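Local atomic coordinates of sister chromatid cohesion protein (Chaetomium thermophilum, PDB entry 5T8V), a protein that probably acts as a cohesin loader on chromatin, represented here by the C-terminal HEAT-repeat part of Scc2. Residues T1168-T1173 with E1179-E1184. Residues are numbered along the deposited sequence; the frame is centred on the assembly and turned at random.
Sequences TLATST and ELAFLE
Ala1181 points its methyl from helix 1175-1191 at Leu1169 and Ala1170, near where helix 1163-1169 gives way to the turn. The two helices are consecutive in the HEAT-repeat array of this cohesin loader, and the contact joins them across the short turn that links them. Ala1170 CA and Phe1182 CA, 4.8 Å apart, are the nearest CA atoms across the contact. The methyl CB of Ala1181 lies 3.5 Å from CB of Leu1169 and 3.6 Å from the backbone N of Ala1170, so it rests on the main chain as much as on a side chain. Leu1169 touches it through CB alone: CG stands beside the backbone N and anti to the carbonyl carbon (chi1 -65°), and the side chain also touches Val1145 of helix 1139-1154 and Tyr1210 of helix 1200-1213. Next to this pair, Ala1170 CB lies 4.1 Å from Phe1182 CA and 4.2 Å from Phe1182 CB. The phenyl ring takes no part in that meeting; with CG anti to the backbone N (chi1 172°), it leads off to helix 1231-1240. No hydrogen bond spans the two segments; the contacts between side chains are all apolar, and the two segments together bury 147 Å². A type I beta turn runs from Leu1169 to Ser1172, closed by the bond from Ser1172 N to Leu1169 O at 3.1 Å. Beside it, Ala1170 O accepts from Ser1178 OG, and Gln1137 OE1 binds both Ser1172 OG and Thr1173 N. Thr1168 O is gripped twice by Thr1171, through its backbone N and through OG1, the latter at 2.8 Å, in the carbonyl plane with a C=O...OG1 angle of 154°.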
loop_
_atom_site.group_PDB
_atom_site.type_symbol
_atom_site.label_atom_id
_atom_site.label_comp_id
_atom_site.label_asym_id
_atom_site.label_seq_id
_atom_site.Cartn_x
_atom_site.Cartn_y
_atom_site.Cartn_z
ATOM N N THR A 1168 37.262 3.116 -18.902
ATOM C CA THR A 1168 37.591 1.767 -18.451
ATOM C C THR A 1168 37.341 1.607 -16.957
ATOM O O THR A 1168 36.775 0.599 -16.520
ATOM C CB THR A 1168 39.051 1.452 -18.783
ATOM O OG1 THR A 1168 39.291 1.691 -20.175
ATOM C CG2 THR A 1168 39.374 0.003 -18.467
ATOM N N LEU A 1169 37.757 2.588 -16.156
ATOM C CA LEU A 1169 37.576 2.503 -14.713
ATOM C C LEU A 1169 36.112 2.594 -14.308
ATOM O O LEU A 1169 35.762 2.173 -13.200
ATOM C CB LEU A 1169 38.380 3.605 -14.023
ATOM C CG LEU A 1169 39.901 3.500 -14.173
ATOM C CD1 LEU A 1169 40.576 4.781 -13.718
ATOM C CD2 LEU A 1169 40.444 2.309 -13.391
ATOM N N ALA A 1170 35.248 3.131 -15.174
ATOM C CA ALA A 1170 33.827 3.195 -14.851
ATOM C C ALA A 1170 33.210 1.810 -14.715
ATOM O O ALA A 1170 32.162 1.672 -14.073
ATOM C CB ALA A 1170 33.079 3.994 -15.917
ATOM N N THR A 1171 33.830 0.786 -15.300
ATOM C CA THR A 1171 33.344 -0.583 -15.202
ATOM C C THR A 1171 33.976 -1.344 -14.043
ATOM O O THR A 1171 33.955 -2.579 -14.038
ATOM C CB THR A 1171 33.601 -1.331 -16.513
ATOM O OG1 THR A 1171 35.011 -1.524 -16.690
ATOM C CG2 THR A 1171 33.045 -0.551 -17.697
ATOM N N SER A 1172 34.538 -0.638 -13.068
ATOM C CA SER A 1172 35.173 -1.284 -11.931
ATOM C C SER A 1172 34.130 -1.688 -10.895
ATOM O O SER A 1172 33.072 -1.065 -10.769
ATOM C CB SER A 1172 36.205 -0.350 -11.296
ATOM O OG SER A 1172 36.868 -0.981 -10.217
ATOM N N THR A 1173 34.440 -2.753 -10.150
ATOM C CA THR A 1173 33.546 -3.203 -9.090
ATOM C C THR A 1173 33.688 -2.358 -7.830
ATOM O O THR A 1173 32.711 -2.187 -7.091
ATOM C CB THR A 1173 33.806 -4.676 -8.765
ATOM O OG1 THR A 1173 35.195 -4.869 -8.464
ATOM C CG2 THR A 1173 33.413 -5.560 -9.938
ATOM N N GLU A 1179 32.191 5.207 -9.558
ATOM C CA GLU A 1179 31.404 6.435 -9.510
ATOM C C GLU A 1179 32.214 7.627 -10.010
ATOM O O GLU A 1179 31.773 8.360 -10.904
ATOM C CB GLU A 1179 30.905 6.675 -8.085
ATOM C CG GLU A 1179 29.920 5.621 -7.598
ATOM C CD GLU A 1179 29.605 5.747 -6.120
ATOM O OE1 GLU A 1179 29.996 6.765 -5.509
ATOM O OE2 GLU A 1179 28.967 4.825 -5.569
ATOM N N LEU A 1180 33.405 7.832 -9.446
ATOM C CA LEU A 1180 34.239 8.959 -9.850
ATOM C C LEU A 1180 34.604 8.869 -11.328
ATOM O O LEU A 1180 34.436 9.835 -12.086
ATOM C CB LEU A 1180 35.495 9.003 -8.978
ATOM C CG LEU A 1180 36.448 10.185 -9.162
ATOM C CD1 LEU A 1180 35.756 11.504 -8.858
ATOM C CD2 LEU A 1180 37.670 10.006 -8.274
ATOM N N ALA A 1181 35.105 7.708 -11.758
ATOM C CA ALA A 1181 35.469 7.537 -13.161
ATOM C C ALA A 1181 34.268 7.760 -14.071
ATOM O O ALA A 1181 34.408 8.295 -15.177
ATOM C CB ALA A 1181 36.060 6.145 -13.384
ATOM N N PHE A 1182 33.078 7.356 -13.624
ATOM C CA PHE A 1182 31.875 7.580 -14.420
ATOM C C PHE A 1182 31.547 9.065 -14.509
ATOM O O PHE A 1182 31.069 9.539 -15.546
ATOM C CB PHE A 1182 30.701 6.802 -13.824
ATOM C CG PHE A 1182 29.378 7.122 -14.459
ATOM C CD1 PHE A 1182 29.065 6.642 -15.720
ATOM C CD2 PHE A 1182 28.445 7.900 -13.794
ATOM C CE1 PHE A 1182 27.847 6.935 -16.306
ATOM C CE2 PHE A 1182 27.226 8.195 -14.375
ATOM C CZ PHE A 1182 26.928 7.713 -15.632
ATOM N N LEU A 1183 31.789 9.814 -13.431
ATOM C CA LEU A 1183 31.599 11.259 -13.482
ATOM C C LEU A 1183 32.564 11.902 -14.468
ATOM O O LEU A 1183 32.183 12.803 -15.226
ATOM C CB LEU A 1183 31.778 11.865 -12.090
ATOM C CG LEU A 1183 30.658 11.617 -11.081
ATOM C CD1 LEU A 1183 31.101 12.046 -9.690
ATOM C CD2 LEU A 1183 29.392 12.355 -11.491
ATOM N N GLU A 1184 33.820 11.453 -14.476
ATOM C CA GLU A 1184 34.800 12.046 -15.380
ATOM C C GLU A 1184 34.517 11.673 -16.829
ATOM O O GLU A 1184 34.722 12.487 -17.735
ATOM C CB GLU A 1184 36.210 11.618 -14.979
ATOM C CG GLU A 1184 36.600 12.055 -13.578
ATOM C CD GLU A 1184 36.420 13.546 -13.364
ATOM O OE1 GLU A 1184 36.559 14.311 -14.344
ATOM O OE2 GLU A 1184 36.132 13.950 -12.218
#